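Local coordinates for protein excinuclease ABC, subunit A. (Deinococcus radiodurans, PDB 2VF7) that binds and hydrolyses ATP and binds zinc and DNA, as a UvrA-family ABC protein that probably takes part in recognising DNA damage for excision repair, at residues L516-P521 with S537-Q542; V545-A550 with G572-G577. The protein carries 1 engineered substitution. All blocks are in the same frame, centred on the assembly; numbering follows the deposited sequence.

Both contacts pack helix 536-551, which follows the P-loop of the second nucleotide site, against one antiparallel sheet of the ABC domain. Contact 1 sets the first turns of the helix on the outer strand 516-521; contact 2 sets its last turns against residues 572-577, which include part of the other outer strand, 575-578. Strand 502-510 lies between these two edges. The centres of the contacts are about 10 Å apart, and they touch where Val-540 O meets Val-545 CG2 at 3.5 Å. ADP is gripped at contact 1, whereas in contact 2 the side chain of Ala-574 lies about 10 Å from that of the ADP-binding Thr-538.

Contact 1: residues L516-P521 with S537-Q542; sequences LDVRFP and STLVSQ. With ADP (adenosine-5'-diphosphate), chain D.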
loop_
_atom_site.group_PDB
_atom_site.type_symbol
_atom_site.label_atom_id
_atom_site.label_comp_id
_atom_site.label_asym_id
_atom_site.label_seq_id
_atom_site.Cartn_x
_atom_site.Cartn_y
_atom_site.Cartn_z
ATOM N N LEU A 516 37.350 25.555 21.182
ATOM C CA LEU A 516 36.628 26.805 21.401
ATOM C C LEU A 516 36.330 27.027 22.879
ATOM O O LEU A 516 35.821 26.139 23.547
ATOM C CB LEU A 516 35.304 26.781 20.617
ATOM C CG LEU A 516 34.229 27.826 20.943
ATOM C CD1 LEU A 516 34.569 29.168 20.317
ATOM C CD2 LEU A 516 32.853 27.358 20.488
ATOM N N ASP A 517 36.651 28.224 23.368
ATOM C CA ASP A 517 36.384 28.645 24.754
ATOM C C ASP A 517 35.279 29.712 24.797
ATOM O O ASP A 517 35.365 30.738 24.110
ATOM C CB ASP A 517 37.658 29.203 25.410
ATOM C CG ASP A 517 38.883 28.304 25.216
ATOM O OD1 ASP A 517 40.015 28.805 25.390
ATOM O OD2 ASP A 517 38.737 27.105 24.899
ATOM N N VAL A 518 34.267 29.479 25.626
ATOM C CA VAL A 518 33.066 30.320 25.669
ATOM C C VAL A 518 32.580 30.537 27.123
ATOM O O VAL A 518 32.785 29.676 27.995
ATOM C CB VAL A 518 31.947 29.716 24.762
ATOM C CG1 VAL A 518 31.293 28.532 25.423
ATOM C CG2 VAL A 518 30.910 30.755 24.388
ATOM N N ARG A 519 31.966 31.692 27.383
ATOM C CA ARG A 519 31.454 32.007 28.721
ATOM C C ARG A 519 29.947 32.236 28.745
ATOM O O ARG A 519 29.409 32.949 27.902
ATOM C CB ARG A 519 32.164 33.228 29.308
ATOM C CG ARG A 519 33.681 33.108 29.395
ATOM C CD ARG A 519 34.202 33.528 30.763
ATOM N NE ARG A 519 34.153 34.973 30.990
ATOM C CZ ARG A 519 34.436 35.564 32.153
ATOM N NH1 ARG A 519 34.782 34.835 33.213
ATOM N NH2 ARG A 519 34.375 36.890 32.261
ATOM N N PHE A 520 29.269 31.630 29.716
ATOM C CA PHE A 520 27.836 31.863 29.913
ATOM C C PHE A 520 27.615 32.518 31.278
ATOM O O PHE A 520 28.002 31.947 32.279
ATOM C CB PHE A 520 27.034 30.552 29.868
ATOM C CG PHE A 520 27.232 29.727 28.617
ATOM C CD1 PHE A 520 28.171 28.688 28.590
ATOM C CD2 PHE A 520 26.436 29.942 27.482
ATOM C CE1 PHE A 520 28.342 27.899 27.443
ATOM C CE2 PHE A 520 26.595 29.151 26.335
ATOM C CZ PHE A 520 27.554 28.136 26.313
ATOM N N PRO A 521 26.962 33.696 31.319
ATOM C CA PRO A 521 26.672 34.394 32.578
ATOM C C PRO A 521 25.565 33.696 33.359
ATOM O O PRO A 521 24.712 33.056 32.746
ATOM C CB PRO A 521 26.180 35.764 32.104
ATOM C CG PRO A 521 25.556 35.485 30.789
ATOM C CD PRO A 521 26.426 34.431 30.159
ATOM N N SER A 537 23.478 24.464 18.424
ATOM C CA SER A 537 23.036 23.167 18.880
ATOM C C SER A 537 24.198 22.263 19.328
ATOM O O SER A 537 24.081 21.554 20.334
ATOM C CB SER A 537 22.140 22.532 17.800
ATOM O OG SER A 537 22.238 21.125 17.774
ATOM N N THR A 538 25.319 22.316 18.606
ATOM C CA THR A 538 26.531 21.561 18.953
ATOM C C THR A 538 27.181 22.082 20.233
ATOM O O THR A 538 27.703 21.299 21.021
ATOM C CB THR A 538 27.574 21.563 17.800
ATOM O OG1 THR A 538 26.916 21.335 16.548
ATOM C CG2 THR A 538 28.596 20.479 17.985
ATOM N N LEU A 539 27.156 23.401 20.435
ATOM C CA LEU A 539 27.670 24.024 21.657
ATOM C C LEU A 539 26.746 23.837 22.861
ATOM O O LEU A 539 27.192 23.408 23.922
ATOM C CB LEU A 539 27.925 25.513 21.436
ATOM C CG LEU A 539 28.481 26.352 22.597
ATOM C CD1 LEU A 539 29.915 25.992 22.940
ATOM C CD2 LEU A 539 28.379 27.825 22.272
ATOM N N VAL A 540 25.459 24.145 22.682
ATOM C CA VAL A 540 24.523 24.282 23.803
ATOM C C VAL A 540 23.853 22.972 24.173
ATOM O O VAL A 540 23.962 22.524 25.305
ATOM C CB VAL A 540 23.443 25.360 23.517
ATOM C CG1 VAL A 540 22.463 25.471 24.676
ATOM C CG2 VAL A 540 24.093 26.714 23.224
ATOM N N SER A 541 23.157 22.364 23.213
ATOM C CA SER A 541 22.434 21.119 23.454
ATOM C C SER A 541 23.363 19.926 23.631
ATOM O O SER A 541 23.199 19.131 24.558
ATOM C CB SER A 541 21.413 20.860 22.345
ATOM O OG SER A 541 20.420 21.870 22.360
ATOM N N GLN A 542 24.346 19.799 22.756
ATOM C CA GLN A 542 25.264 18.668 22.842
ATOM C C GLN A 542 26.386 18.886 23.854
ATOM O O GLN A 542 26.423 18.215 24.867
ATOM C CB GLN A 542 25.786 18.280 21.456
ATOM C CG GLN A 542 24.652 17.958 20.462
ATOM C CD GLN A 542 25.150 17.745 19.042
ATOM O OE1 GLN A 542 26.205 17.133 18.826
ATOM N NE2 GLN A 542 24.388 18.240 18.064
HETATM P PB ADP D . 23.044 24.600 14.178
HETATM O O1B ADP D . 22.095 24.421 13.021
HETATM O O2B ADP D . 22.599 24.028 15.495
HETATM O O3B ADP D . 23.534 26.020 14.259
HETATM P PA ADP D . 24.769 22.281 14.452
HETATM O O1A ADP D . 24.028 21.173 13.775
HETATM O O2A ADP D . 24.783 22.390 15.942
HETATM O O3A ADP D . 24.353 23.709 13.816
HETATM O "O5'" ADP D . 26.307 22.049 14.014
HETATM C "C5'" ADP D . 26.782 22.421 12.727
HETATM C "C4'" ADP D . 27.793 21.440 12.154
HETATM O "O4'" ADP D . 27.871 20.250 12.934
HETATM C "C3'" ADP D . 27.306 21.017 10.781
HETATM O "O3'" ADP D . 28.418 20.892 9.897
HETATM C "C2'" ADP D . 26.653 19.668 11.016
HETATM O "O2'" ADP D . 26.613 18.832 9.851
HETATM C "C1'" ADP D . 27.484 19.103 12.152
HETATM N N9 ADP D . 26.688 18.138 12.950
HETATM C C8 ADP D . 25.769 18.455 13.892
HETATM N N7 ADP D . 25.219 17.351 14.447
HETATM C C5 ADP D . 25.796 16.290 13.837
HETATM C C6 ADP D . 25.680 14.813 13.934
HETATM N N6 ADP D . 24.812 14.255 14.815
HETATM N N1 ADP D . 26.461 14.054 13.127
HETATM C C2 ADP D . 27.322 14.602 12.239
HETATM N N3 ADP D . 27.480 15.937 12.098
HETATM C C4 ADP D . 26.761 16.815 12.853
#
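Leu-539 is the apolar hub of this contact: its two methyls divide three side chains of strand 516-521 between them. Leu-539 CD1 meets Val-518 CG1 tip to tip at 3.8 Å and Leu-516 CD2 at 4.1 Å, the two leucine side chains crossing at about a right angle. Leu-539 CD2 takes the ring of Phe-520, approaching Phe-520 CZ obliquely at 4.1 Å from the opposite direction. Leu-539 points toward the strand, and its torsions (CG anti to the backbone N, chi1 -179°; chi2 69°) place the two methyls at these partners. Residues 516, 518 and 520 of the strand all turn inward. Leu-803 and Ile-805 of strand 801-805 and Ile-787 of strand 785-789 extend this core. The strand and helix axes come no closer than 11.7 Å.

The polar interactions belong to the neighbouring residues and the nucleotide. Thr-538 holds ADP O2A twice, through a very short bond from OG1 (2.5 Å) and a weak, bent one from its backbone N (2.7 Å). Ser-537 N donates to ADP O2B at 3.1 Å, although the place of that oxygen is less sure. Gly-533, Gly-535 and Lys-536 of the Walker A P-loop also bind ADP. Consecutive residues thus divide the work: 537 and 538 bind phosphate, and Leu-539 meets the strand through apolar contacts, with no hydrogen bond between the segments.

Contact 2: residues V545-A550 with G572-G577; sequences VDALAA and GSARLG
Ala-547 points its CB at strand 575-578 and meets Leu-576 CD2 at 3.7 Å, the closest approach between the two segments. This is helix-on-sheet packing within the ABC ATPase domain: the later turns of helix 536-551 lie against an edge of the three-stranded antiparallel sheet formed with strands 502-510 and 516-521. Ala-574, two residues earlier than Leu-576, also directs its methyl at the helix, and the CB atoms of Ala-547 and Ala-574 stand 4.3 Å apart. Arg-575, between them in sequence, points away from the helix. Alternation of this kind brings 574 and 576 to the same face, one small and one branched. The short alanine side chains let the backbones come near, with the CA atoms of Ala-547 and Ala-574 6.5 Å apart.

Leu-548 carries its CB across the line of approach instead of straight at the strand. Leu-548, which is buried, also touches Val-754 of strand 753-758 in the nucleotide-binding core. On the neighbouring strand 502-510, Leu-505 and Leu-503 touch Ala-574 and Leu-576 respectively. The helix is kinked here, as the N atoms of Ala-547 and Ala-550 lack a bond to the preceding turn. Leu-576 is turned off the staggered positions at both torsions (chi1 -103°, chi2 -105°), and its methyls divide the helix residues: CD2 meets Ala-547 CB, and Leu-576 CD1 comes within 4.5 Å of Leu-548 CB.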
loop_
_atom_site.group_PDB
_atom_site.type_symbol
_atom_site.label_atom_id
_atom_site.label_comp_id
_atom_site.label_asym_id
_atom_site.label_seq_id
_atom_site.Cartn_x
_atom_site.Cartn_y
_atom_site.Cartn_z
ATOM N N VAL A 545 25.366 20.604 27.745
ATOM C CA VAL A 545 24.532 19.667 28.497
ATOM C C VAL A 545 25.277 18.426 29.000
ATOM O O VAL A 545 25.198 18.093 30.186
ATOM C CB VAL A 545 23.270 19.268 27.682
ATOM C CG1 VAL A 545 22.555 18.083 28.308
ATOM C CG2 VAL A 545 22.331 20.438 27.583
ATOM N N ASP A 546 25.997 17.732 28.126
ATOM C CA ASP A 546 26.755 16.590 28.620
ATOM C C ASP A 546 28.200 16.940 28.950
ATOM O O ASP A 546 29.119 16.152 28.737
ATOM C CB ASP A 546 26.589 15.316 27.766
ATOM C CG ASP A 546 26.765 15.553 26.280
ATOM O OD1 ASP A 546 27.924 15.776 25.854
ATOM O OD2 ASP A 546 25.745 15.467 25.545
ATOM N N ALA A 547 28.383 18.147 29.473
ATOM C CA ALA A 547 29.554 18.469 30.270
ATOM C C ALA A 547 29.086 18.570 31.716
ATOM O O ALA A 547 29.683 17.964 32.602
ATOM C CB ALA A 547 30.214 19.767 29.805
ATOM N N LEU A 548 27.995 19.298 31.954
ATOM C CA LEU A 548 27.510 19.460 33.327
ATOM C C LEU A 548 26.535 18.385 33.828
ATOM O O LEU A 548 26.170 18.380 35.010
ATOM C CB LEU A 548 27.043 20.896 33.626
ATOM C CG LEU A 548 25.793 21.576 33.084
ATOM C CD1 LEU A 548 25.647 22.916 33.787
ATOM C CD2 LEU A 548 25.901 21.801 31.614
ATOM N N ALA A 549 26.134 17.470 32.943
ATOM C CA ALA A 549 25.467 16.240 33.374
ATOM C C ALA A 549 26.504 15.305 33.998
ATOM O O ALA A 549 26.202 14.568 34.943
ATOM C CB ALA A 549 24.772 15.564 32.215
ATOM N N ALA A 550 27.724 15.348 33.461
ATOM C CA ALA A 550 28.855 14.592 33.999
ATOM C C ALA A 550 29.369 15.148 35.342
ATOM O O ALA A 550 29.889 14.396 36.172
ATOM C CB ALA A 550 29.983 14.529 32.977
ATOM N N GLY A 572 32.795 13.989 21.471
ATOM C CA GLY A 572 33.785 15.060 21.523
ATOM C C GLY A 572 34.369 15.334 22.904
ATOM O O GLY A 572 34.265 14.502 23.815
ATOM N N SER A 573 34.988 16.508 23.053
ATOM C CA SER A 573 35.597 16.939 24.320
ATOM C C SER A 573 34.973 18.238 24.859
ATOM O O SER A 573 34.239 18.929 24.143
ATOM C CB SER A 573 37.113 17.133 24.156
ATOM O OG SER A 573 37.719 16.046 23.479
ATOM N N ALA A 574 35.274 18.548 26.127
ATOM C CA ALA A 574 34.900 19.807 26.801
ATOM C C ALA A 574 35.548 19.879 28.186
ATOM O O ALA A 574 35.996 18.864 28.723
ATOM C CB ALA A 574 33.390 19.939 26.920
ATOM N N ARG A 575 35.598 21.079 28.758
ATOM C CA ARG A 575 36.087 21.268 30.122
ATOM C C ARG A 575 35.314 22.362 30.844
ATOM O O ARG A 575 35.123 23.454 30.310
ATOM C CB ARG A 575 37.590 21.576 30.139
ATOM C CG ARG A 575 38.489 20.339 30.101
ATOM C CD ARG A 575 39.967 20.697 30.076
ATOM N NE ARG A 575 40.296 21.603 28.978
ATOM C CZ ARG A 575 40.669 22.872 29.131
ATOM N NH1 ARG A 575 40.775 23.401 30.348
ATOM N NH2 ARG A 575 40.945 23.617 28.063
ATOM N N LEU A 576 34.884 22.051 32.064
ATOM C CA LEU A 576 34.131 22.983 32.910
ATOM C C LEU A 576 35.029 23.851 33.785
ATOM O O LEU A 576 36.119 23.438 34.177
ATOM C CB LEU A 576 33.117 22.223 33.776
ATOM C CG LEU A 576 31.626 22.211 33.401
ATOM C CD1 LEU A 576 30.837 23.132 34.312
ATOM C CD2 LEU A 576 31.382 22.569 31.951
ATOM N N GLY A 577 34.551 25.059 34.067
ATOM C CA GLY A 577 35.262 26.031 34.893
ATOM C C GLY A 577 34.324 27.150 35.297
ATOM O O GLY A 577 33.117 27.071 35.064
#